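Long-range contacts in cyclopropane mycolic acid synthase 3 (Mycobacterium tuberculosis, PDB 1L1E), which probably catalyses cyclopropane ring formation at the proximal double bond of alpha mycolic acids, with S-adenosyl-L-methionine supplying the methylene group: residues 68-73 / 132-137; 138-143 / 198-203. All coordinates share one frame; numbering follows the deposited sequence.

Contact 1: 68-73 / 132-137; sequences LLDIGC and RIVSIG. With SAH (S-adenosyl-L-homocysteine), chain D.
Leu69 and Ile133 lie side by side in the centre of the sheet of a Rossmann-like S-adenosylmethionine-dependent methyltransferase, where strands 67-71 and 132-136 run parallel. Leu69 is bonded at both ends: its N donates to Arg132 O (3.1 Å), and its O receives Val134 N almost in line with the carbonyl (2.9 Å). Ile71 N then reaches Val134 O (2.9 Å).

Ile71 illustrates the packing from root to tip. Its CB and CG2 rest against Ser135 OG, while CG1 and CD1 both lie against Ile133 CG2 (4.1 Å). CG1 stands anti to the carbonyl carbon (chi1 -62°), which turns this longer branch toward Ile133; helix 147-157 covers both isoleucines, so branched hydrocarbon suits the site. On the other face, Leu68 CD1 touches Val134 CG1 (3.7 Å). Val134 CG1 also packs against the Asp70 side chain, 3.9 Å from its CG; helix 77-86 lies against Leu68 and Asp70.

Beyond the last paired residues the strands separate. A water accepts from Ile136 N (2.7 Å) and lies within hydrogen-bonding distance of Asp70 OD1 and Ile71 O, bridging the strands where they part. Gly72, in the glycine-rich loop, has a positive phi (83°) and passes close to the ribose without a side chain. Its carbonyl O and that of Ile136 each accept from the amino N of S-adenosyl-L-homocysteine, both at 2.7 Å. Gly74 N, Tyr33 N and other groups also hydrogen-bond the ligand. The diverging strand ends thus bind the amino group, and two carbonyls gripping it probably favour its protonated form.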
ATOM      1  N   LEU A  68       4.020   0.399 -16.930  1.00 21.73           N
ATOM      2  CA  LEU A  68       3.668  -0.089 -15.612  1.00 20.40           C
ATOM      3  C   LEU A  68       2.416   0.619 -15.122  1.00 20.24           C
ATOM      4  O   LEU A  68       2.286   1.833 -15.276  1.00 20.37           O
ATOM      5  CB  LEU A  68       4.806   0.167 -14.620  1.00 19.09           C
ATOM      6  CG  LEU A  68       4.375   0.119 -13.144  1.00 19.98           C
ATOM      7  CD1 LEU A  68       4.106  -1.329 -12.729  1.00 16.43           C
ATOM      8  CD2 LEU A  68       5.464   0.750 -12.264  1.00 15.37           C
ATOM      9  N   LEU A  69       1.493  -0.156 -14.556  1.00 17.84           N
ATOM     10  CA  LEU A  69       0.263   0.368 -13.983  1.00 18.76           C
ATOM     11  C   LEU A  69       0.386   0.316 -12.463  1.00 19.64           C
ATOM     12  O   LEU A  69       0.697  -0.738 -11.891  1.00 18.71           O
ATOM     13  CB  LEU A  69      -0.949  -0.487 -14.392  1.00 17.88           C
ATOM     14  CG  LEU A  69      -2.238  -0.171 -13.630  1.00 17.56           C
ATOM     15  CD1 LEU A  69      -2.714   1.233 -13.954  1.00 15.98           C
ATOM     16  CD2 LEU A  69      -3.315  -1.202 -13.987  1.00 19.50           C
ATOM     17  N   ASP A  70       0.144   1.448 -11.815  1.00 20.72           N
ATOM     18  CA  ASP A  70       0.188   1.525 -10.358  1.00 21.14           C
ATOM     19  C   ASP A  70      -1.250   1.668  -9.892  1.00 19.28           C
ATOM     20  O   ASP A  70      -1.858   2.718 -10.086  1.00 19.34           O
ATOM     21  CB  ASP A  70       0.951   2.755  -9.877  1.00 18.60           C
ATOM     22  CG  ASP A  70       1.160   2.752  -8.367  1.00 24.28           C
ATOM     23  OD1 ASP A  70       0.264   2.265  -7.640  1.00 24.29           O
ATOM     24  OD2 ASP A  70       2.212   3.240  -7.900  1.00 19.06           O
ATOM     25  N   ILE A  71      -1.793   0.619  -9.287  1.00 15.49           N
ATOM     26  CA  ILE A  71      -3.159   0.682  -8.794  1.00 17.43           C
ATOM     27  C   ILE A  71      -3.196   1.224  -7.374  1.00 15.56           C
ATOM     28  O   ILE A  71      -2.791   0.545  -6.433  1.00 18.21           O
ATOM     29  CB  ILE A  71      -3.837  -0.699  -8.869  1.00 16.01           C
ATOM     30  CG1 ILE A  71      -3.907  -1.139 -10.333  1.00 17.12           C
ATOM     31  CG2 ILE A  71      -5.239  -0.619  -8.258  1.00 17.29           C
ATOM     32  CD1 ILE A  71      -4.734  -2.404 -10.591  1.00 18.74           C
ATOM     33  N   GLY A  72      -3.695   2.453  -7.234  1.00 16.25           N
ATOM     34  CA  GLY A  72      -3.748   3.117  -5.941  1.00 17.34           C
ATOM     35  C   GLY A  72      -2.385   3.740  -5.715  1.00 18.77           C
ATOM     36  O   GLY A  72      -1.694   3.440  -4.733  1.00 16.36           O
ATOM     37  N   CYS A  73      -2.007   4.632  -6.628  1.00 18.66           N
ATOM     38  CA  CYS A  73      -0.687   5.260  -6.616  1.00 18.64           C
ATOM     39  C   CYS A  73      -0.313   6.273  -5.537  1.00 17.96           C
ATOM     40  O   CYS A  73       0.822   6.737  -5.513  1.00 18.77           O
ATOM     41  CB  CYS A  73      -0.425   5.890  -7.987  1.00 19.45           C
ATOM     42  SG  CYS A  73      -1.555   7.235  -8.387  1.00 23.52           S
ATOM     43  N   ARG A 132       3.068  -4.714 -16.794  1.00 20.63           N
ATOM     44  CA  ARG A 132       3.188  -5.139 -15.407  1.00 20.08           C
ATOM     45  C   ARG A 132       2.290  -4.282 -14.536  1.00 20.36           C
ATOM     46  O   ARG A 132       1.838  -3.216 -14.960  1.00 19.11           O
ATOM     47  CB  ARG A 132       4.644  -4.980 -14.939  1.00 20.64           C
ATOM     48  CG  ARG A 132       5.682  -5.711 -15.792  1.00 19.57           C
ATOM     49  CD  ARG A 132       5.559  -7.214 -15.642  1.00 20.15           C
ATOM     50  NE  ARG A 132       6.705  -7.935 -16.200  1.00 26.38           N
ATOM     51  CZ  ARG A 132       6.818  -8.322 -17.469  1.00 29.04           C
ATOM     52  NH1 ARG A 132       5.854  -8.070 -18.345  1.00 30.64           N
ATOM     53  NH2 ARG A 132       7.902  -8.970 -17.866  1.00 28.86           N
ATOM     54  N   ILE A 133       2.053  -4.745 -13.310  1.00 18.32           N
ATOM     55  CA  ILE A 133       1.196  -4.028 -12.371  1.00 16.24           C
ATOM     56  C   ILE A 133       1.777  -4.078 -10.969  1.00 16.47           C
ATOM     57  O   ILE A 133       2.384  -5.076 -10.567  1.00 18.40           O
ATOM     58  CB  ILE A 133      -0.215  -4.652 -12.320  1.00 16.70           C
ATOM     59  CG1 ILE A 133      -0.914  -4.492 -13.664  1.00 18.95           C
ATOM     60  CG2 ILE A 133      -1.057  -3.990 -11.215  1.00 13.00           C
ATOM     61  CD1 ILE A 133      -2.239  -5.262 -13.734  1.00 20.83           C
ATOM     62  N   VAL A 134       1.597  -2.990 -10.234  1.00 18.60           N
ATOM     63  CA  VAL A 134       2.060  -2.906  -8.861  1.00 17.91           C
ATOM     64  C   VAL A 134       0.931  -2.254  -8.062  1.00 19.22           C
ATOM     65  O   VAL A 134       0.337  -1.262  -8.502  1.00 21.70           O
ATOM     66  CB  VAL A 134       3.353  -2.040  -8.747  1.00 20.50           C
ATOM     67  CG1 VAL A 134       3.075  -0.597  -9.202  1.00 20.01           C
ATOM     68  CG2 VAL A 134       3.861  -2.054  -7.311  1.00 20.34           C
ATOM     69  N   SER A 135       0.620  -2.818  -6.901  1.00 16.78           N
ATOM     70  CA  SER A 135      -0.432  -2.272  -6.047  1.00 17.27           C
ATOM     71  C   SER A 135       0.033  -2.405  -4.601  1.00 16.55           C
ATOM     72  O   SER A 135       0.157  -3.512  -4.079  1.00 16.67           O
ATOM     73  CB  SER A 135      -1.742  -3.034  -6.243  1.00 17.00           C
ATOM     74  OG  SER A 135      -2.788  -2.407  -5.516  1.00 17.39           O
ATOM     75  N   ILE A 136       0.294  -1.271  -3.962  1.00 15.34           N
ATOM     76  CA  ILE A 136       0.806  -1.271  -2.604  1.00 15.90           C
ATOM     77  C   ILE A 136      -0.102  -0.538  -1.632  1.00 16.55           C
ATOM     78  O   ILE A 136      -0.251   0.679  -1.714  1.00 18.36           O
ATOM     79  CB  ILE A 136       2.222  -0.619  -2.577  1.00 15.95           C
ATOM     80  CG1 ILE A 136       3.179  -1.428  -3.448  1.00 15.74           C
ATOM     81  CG2 ILE A 136       2.756  -0.552  -1.161  1.00 17.77           C
ATOM     82  CD1 ILE A 136       4.513  -0.717  -3.704  1.00 16.21           C
ATOM     83  N   GLY A 137      -0.701  -1.292  -0.712  0.81 13.92           N
ATOM     84  CA  GLY A 137      -1.569  -0.709   0.289  0.81 14.47           C
ATOM     85  C   GLY A 137      -2.907  -0.205  -0.222  0.81 16.35           C
ATOM     86  O   GLY A 137      -3.532   0.651   0.416  0.81 16.19           O
TER
HETATM   87  N   SAH D 900       0.405   2.998  -3.020  1.00 16.83           N
HETATM   88  CA  SAH D 900       0.649   4.283  -2.362  1.00 18.42           C
HETATM   89  CB  SAH D 900      -0.628   4.784  -1.653  1.00 18.35           C
HETATM   90  CG  SAH D 900      -1.256   3.839  -0.625  1.00 17.75           C
HETATM   91  SD  SAH D 900      -2.735   4.500   0.158  1.00 20.84           S
HETATM   92  C   SAH D 900       1.786   4.160  -1.333  1.00 17.57           C
HETATM   93  O   SAH D 900       2.342   3.065  -1.211  1.00 19.20           O
HETATM   94  OXT SAH D 900       2.081   5.150  -0.648  1.00 21.09           O
HETATM   95  C5' SAH D 900      -4.043   3.689  -0.824  1.00 18.94           C
HETATM   96  C4' SAH D 900      -4.151   4.164  -2.279  1.00 17.12           C
HETATM   97  O4' SAH D 900      -5.011   3.304  -3.080  1.00 18.47           O
HETATM   98  C3' SAH D 900      -4.748   5.562  -2.418  1.00 20.48           C
HETATM   99  O3' SAH D 900      -4.058   6.225  -3.502  1.00 15.59           O
HETATM  100  C2' SAH D 900      -6.189   5.295  -2.759  1.00 18.40           C
HETATM  101  O2' SAH D 900      -6.826   6.439  -3.334  1.00 18.97           O
HETATM  102  C1' SAH D 900      -6.046   4.123  -3.683  1.00 18.69           C
HETATM  103  N9  SAH D 900      -7.284   3.336  -3.878  1.00 20.18           N
HETATM  104  C8  SAH D 900      -8.158   2.812  -2.980  1.00 22.28           C
HETATM  105  N7  SAH D 900      -9.164   2.150  -3.449  1.00 20.55           N
HETATM  106  C5  SAH D 900      -8.959   2.224  -4.821  1.00 21.83           C
HETATM  107  C6  SAH D 900      -9.674   1.717  -5.955  1.00 24.16           C
HETATM  108  N6  SAH D 900     -10.799   0.993  -5.844  1.00 22.68           N
HETATM  109  N1  SAH D 900      -9.170   1.991  -7.212  1.00 23.63           N
HETATM  110  C2  SAH D 900      -8.032   2.719  -7.332  1.00 25.00           C
HETATM  111  N3  SAH D 900      -7.278   3.243  -6.344  1.00 21.53           N
HETATM  112  C4  SAH D 900      -7.804   2.956  -5.101  1.00 21.22           C
HETATM  113  O   HOH W   1       0.149   0.944  -5.466  1.00 18.49           O

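Contact 2: 138-143 / 198-203; sequences AFEHFG and EIFPGG. With SAH (S-adenosyl-L-homocysteine), chain D.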
ATOM      1  N   ALA A 138      -3.356  -0.718  -1.360  0.84 15.52           N
ATOM      2  CA  ALA A 138      -4.648  -0.289  -1.906  0.84 15.94           C
ATOM      3  C   ALA A 138      -5.731  -1.333  -1.645  0.84 15.96           C
ATOM      4  O   ALA A 138      -6.871  -1.000  -1.303  0.84 17.66           O
ATOM      5  CB  ALA A 138      -4.530  -0.058  -3.394  0.84 16.66           C
ATOM      6  N   PHE A 139      -5.350  -2.593  -1.831  0.84 13.98           N
ATOM      7  CA  PHE A 139      -6.217  -3.753  -1.671  0.84 17.05           C
ATOM      8  C   PHE A 139      -7.068  -3.758  -0.395  0.84 16.37           C
ATOM      9  O   PHE A 139      -8.193  -4.250  -0.405  0.84 13.57           O
ATOM     10  CB  PHE A 139      -5.350  -5.014  -1.719  0.84 18.31           C
ATOM     11  CG  PHE A 139      -6.115  -6.277  -1.936  1.00 17.74           C
ATOM     12  CD1 PHE A 139      -6.515  -6.649  -3.207  1.00 19.60           C
ATOM     13  CD2 PHE A 139      -6.442  -7.095  -0.866  1.00 14.11           C
ATOM     14  CE1 PHE A 139      -7.235  -7.829  -3.412  1.00 22.62           C
ATOM     15  CE2 PHE A 139      -7.157  -8.272  -1.053  1.00 19.82           C
ATOM     16  CZ  PHE A 139      -7.556  -8.643  -2.327  1.00 18.84           C
ATOM     17  N   GLU A 140      -6.530  -3.224   0.697  0.80 14.48           N
ATOM     18  CA  GLU A 140      -7.253  -3.184   1.966  0.80 15.70           C
ATOM     19  C   GLU A 140      -8.521  -2.331   1.902  0.80 16.53           C
ATOM     20  O   GLU A 140      -9.406  -2.468   2.749  0.80 15.07           O
ATOM     21  CB  GLU A 140      -6.351  -2.648   3.085  0.80 16.89           C
ATOM     22  CG  GLU A 140      -5.103  -3.480   3.332  1.00 21.41           C
ATOM     23  CD  GLU A 140      -3.878  -2.927   2.620  1.00 24.63           C
ATOM     24  OE1 GLU A 140      -3.984  -2.544   1.425  1.00 20.87           O
ATOM     25  OE2 GLU A 140      -2.809  -2.883   3.265  1.00 21.49           O
ATOM     26  N   HIS A 141      -8.600  -1.452   0.904  0.79 15.37           N
ATOM     27  CA  HIS A 141      -9.756  -0.569   0.741  0.79 17.00           C
ATOM     28  C   HIS A 141     -10.829  -1.096  -0.221  0.79 15.29           C
ATOM     29  O   HIS A 141     -11.897  -0.503  -0.332  0.79 15.65           O
ATOM     30  CB  HIS A 141      -9.301   0.797   0.217  0.79 15.26           C
ATOM     31  CG  HIS A 141      -8.400   1.537   1.151  1.00 18.44           C
ATOM     32  ND1 HIS A 141      -8.876   2.339   2.164  1.00 20.66           N
ATOM     33  CD2 HIS A 141      -7.049   1.597   1.224  1.00 15.69           C
ATOM     34  CE1 HIS A 141      -7.858   2.866   2.820  1.00 24.10           C
ATOM     35  NE2 HIS A 141      -6.738   2.430   2.270  1.00 21.63           N
ATOM     36  N   PHE A 142     -10.550  -2.194  -0.906  0.84 16.08           N
ATOM     37  CA  PHE A 142     -11.478  -2.739  -1.903  0.84 18.65           C
ATOM     38  C   PHE A 142     -12.767  -3.382  -1.374  0.84 20.68           C
ATOM     39  O   PHE A 142     -13.849  -3.164  -1.925  0.84 19.18           O
ATOM     40  CB  PHE A 142     -10.756  -3.766  -2.788  0.84 20.09           C
ATOM     41  CG  PHE A 142      -9.558  -3.218  -3.532  1.00 22.54           C
ATOM     42  CD1 PHE A 142      -8.698  -4.081  -4.203  1.00 20.65           C
ATOM     43  CD2 PHE A 142      -9.275  -1.854  -3.545  1.00 18.72           C
ATOM     44  CE1 PHE A 142      -7.568  -3.595  -4.875  1.00 22.97           C
ATOM     45  CE2 PHE A 142      -8.151  -1.364  -4.213  1.00 22.04           C
ATOM     46  CZ  PHE A 142      -7.298  -2.238  -4.877  1.00 19.70           C
ATOM     47  N   GLY A 143     -12.644  -4.175  -0.316  0.84 21.55           N
ATOM     48  CA  GLY A 143     -13.806  -4.858   0.223  0.84 22.84           C
ATOM     49  C   GLY A 143     -13.875  -6.222  -0.433  0.84 23.04           C
ATOM     50  O   GLY A 143     -13.747  -6.337  -1.648  0.84 23.94           O
ATOM     51  N   GLU A 198     -12.643   3.748  10.772  1.00 41.74           N
ATOM     52  CA  GLU A 198     -11.910   4.985  10.550  1.00 41.92           C
ATOM     53  C   GLU A 198     -10.801   4.917   9.498  1.00 41.36           C
ATOM     54  O   GLU A 198     -10.699   5.798   8.643  1.00 40.90           O
ATOM     55  CB  GLU A 198     -11.309   5.467  11.872  1.00 45.00           C
ATOM     56  CG  GLU A 198     -12.301   5.551  13.020  1.00 48.07           C
ATOM     57  CD  GLU A 198     -13.519   6.384  12.677  1.00 49.84           C
ATOM     58  OE1 GLU A 198     -13.345   7.451  12.055  1.00 49.96           O
ATOM     59  OE2 GLU A 198     -14.647   5.979  13.034  1.00 51.11           O
ATOM     60  N   ILE A 199      -9.977   3.874   9.554  1.00 39.48           N
ATOM     61  CA  ILE A 199      -8.856   3.742   8.624  1.00 38.33           C
ATOM     62  C   ILE A 199      -9.163   3.083   7.283  1.00 37.55           C
ATOM     63  O   ILE A 199      -8.622   3.494   6.258  1.00 36.25           O
ATOM     64  CB  ILE A 199      -7.689   2.971   9.281  1.00 40.23           C
ATOM     65  CG1 ILE A 199      -7.335   3.611  10.628  1.00 40.82           C
ATOM     66  CG2 ILE A 199      -6.476   2.971   8.359  1.00 38.89           C
ATOM     67  CD1 ILE A 199      -6.928   5.075  10.538  1.00 40.68           C
ATOM     68  N   PHE A 200     -10.014   2.061   7.281  1.00 35.82           N
ATOM     69  CA  PHE A 200     -10.345   1.383   6.033  1.00 35.91           C
ATOM     70  C   PHE A 200     -11.856   1.307   5.772  1.00 36.08           C
ATOM     71  O   PHE A 200     -12.406   0.230   5.527  1.00 32.58           O
ATOM     72  CB  PHE A 200      -9.733  -0.028   6.028  1.00 36.48           C
ATOM     73  CG  PHE A 200      -8.222  -0.043   6.113  1.00 36.52           C
ATOM     74  CD1 PHE A 200      -7.577  -0.685   7.169  1.00 37.77           C
ATOM     75  CD2 PHE A 200      -7.447   0.567   5.132  1.00 37.55           C
ATOM     76  CE1 PHE A 200      -6.184  -0.718   7.245  1.00 35.43           C
ATOM     77  CE2 PHE A 200      -6.054   0.541   5.198  1.00 36.99           C
ATOM     78  CZ  PHE A 200      -5.423  -0.105   6.259  1.00 37.06           C
ATOM     79  N   PRO A 201     -12.544   2.463   5.806  1.00 36.95           N
ATOM     80  CA  PRO A 201     -13.994   2.519   5.570  1.00 36.73           C
ATOM     81  C   PRO A 201     -14.396   1.755   4.311  1.00 34.91           C
ATOM     82  O   PRO A 201     -13.956   2.086   3.206  1.00 32.64           O
ATOM     83  CB  PRO A 201     -14.265   4.017   5.430  1.00 37.70           C
ATOM     84  CG  PRO A 201     -13.211   4.635   6.284  1.00 38.56           C
ATOM     85  CD  PRO A 201     -11.987   3.821   5.929  1.00 38.15           C
ATOM     86  N   GLY A 202     -15.244   0.745   4.480  1.00 34.39           N
ATOM     87  CA  GLY A 202     -15.686  -0.050   3.348  1.00 32.39           C
ATOM     88  C   GLY A 202     -14.580  -0.977   2.884  1.00 32.15           C
ATOM     89  O   GLY A 202     -14.664  -1.587   1.816  1.00 34.11           O
ATOM     90  N   GLY A 203     -13.537  -1.079   3.696  1.00 30.53           N
ATOM     91  CA  GLY A 203     -12.414  -1.928   3.357  1.00 31.04           C
ATOM     92  C   GLY A 203     -12.523  -3.316   3.956  1.00 29.76           C
ATOM     93  O   GLY A 203     -13.597  -3.735   4.388  1.00 30.16           O
TER
HETATM   94  N   SAH D 900       0.405   2.998  -3.020  1.00 16.83           N
HETATM   95  CA  SAH D 900       0.649   4.283  -2.362  1.00 18.42           C
HETATM   96  CB  SAH D 900      -0.628   4.784  -1.653  1.00 18.35           C
HETATM   97  CG  SAH D 900      -1.256   3.839  -0.625  1.00 17.75           C
HETATM   98  SD  SAH D 900      -2.735   4.500   0.158  1.00 20.84           S
HETATM   99  C   SAH D 900       1.786   4.160  -1.333  1.00 17.57           C
HETATM  100  O   SAH D 900       2.342   3.065  -1.211  1.00 19.20           O
HETATM  101  OXT SAH D 900       2.081   5.150  -0.648  1.00 21.09           O
HETATM  102  C5' SAH D 900      -4.043   3.689  -0.824  1.00 18.94           C
HETATM  103  C4' SAH D 900      -4.151   4.164  -2.279  1.00 17.12           C
HETATM  104  O4' SAH D 900      -5.011   3.304  -3.080  1.00 18.47           O
HETATM  105  C3' SAH D 900      -4.748   5.562  -2.418  1.00 20.48           C
HETATM  106  O3' SAH D 900      -4.058   6.225  -3.502  1.00 15.59           O
HETATM  107  C2' SAH D 900      -6.189   5.295  -2.759  1.00 18.40           C
HETATM  108  O2' SAH D 900      -6.826   6.439  -3.334  1.00 18.97           O
HETATM  109  C1' SAH D 900      -6.046   4.123  -3.683  1.00 18.69           C
HETATM  110  N9  SAH D 900      -7.284   3.336  -3.878  1.00 20.18           N
HETATM  111  C8  SAH D 900      -8.158   2.812  -2.980  1.00 22.28           C
HETATM  112  N7  SAH D 900      -9.164   2.150  -3.449  1.00 20.55           N
HETATM  113  C5  SAH D 900      -8.959   2.224  -4.821  1.00 21.83           C
HETATM  114  C6  SAH D 900      -9.674   1.717  -5.955  1.00 24.16           C
HETATM  115  N6  SAH D 900     -10.799   0.993  -5.844  1.00 22.68           N
HETATM  116  N1  SAH D 900      -9.170   1.991  -7.212  1.00 23.63           N
HETATM  117  C2  SAH D 900      -8.032   2.719  -7.332  1.00 25.00           C
HETATM  118  N3  SAH D 900      -7.278   3.243  -6.344  1.00 21.53           N
HETATM  119  C4  SAH D 900      -7.804   2.956  -5.101  1.00 21.22           C
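His141 and Phe200 form an edge-to-face aromatic contact that joins the loop after strand 132-136 of the Rossmann-like methyltransferase fold to the turn that follows helix 189-199. The edge of Phe200 is directed at the face of His141, with ring centroids 4.9 Å apart and planes at 70°. Phe200 CD2 makes the touch, 3.3 Å from His141 CE1 and displaced toward the rim of the imidazole.

The phenyl ring is itself sandwiched. Glu140 CB lies over one face in a CH-pi contact, 4.1 Å from the centroid and 20° off the normal, while Ile199 CG2 covers the opposite face. The carboxylate of Glu140 leaves this packing: OE2 accepts from Ile169 N, and the residue lines the carbonate pocket.

Residues 200-203 make a type II beta turn. Pro201 suits its second position because its ring restricts phi, and Gly202 suits the third, where phi is positive. Gly203 then passes closely along the backbone of the other segment, its CA 3.1 Å from Glu140 O, an approach helped by its lack of a side chain.

Facing the cofactor, the loop contributes packing. The backbone sets His141 CB beside N7 and C8 of the adenine (3.9 Å), and CG, anti to the carbonyl carbon (chi1 -63°), carries the imidazole to Phe200. Phe142 presents its edge to the purine, its CE2 3.7 Å from C5 of S-adenosyl-L-homocysteine.

Overall arrangement
After the N-terminal helices 20-23 and 45-58, the chain enters strand 67-71, goes through helix 77-86, strand 89-94, helix 97-109 and strand 116-120, and returns as strand 132-136, where contact 1 closes the first long loop. Contact 2 opens at 138, directly after segment 132-137, and closes after helix 147-157 and strand 163-170, at the end of helix 189-199 and the turn beyond it. The two loops therefore follow in series and neither nest nor cross. Contact 1 joins two neighbouring central strands, whereas contact 2 ties the loop after one of them to the turn after helix 189-199. They meet where Ala138 CB packs 3.6 Å from Ile71 O, and both line the S-adenosyl-L-homocysteine pocket.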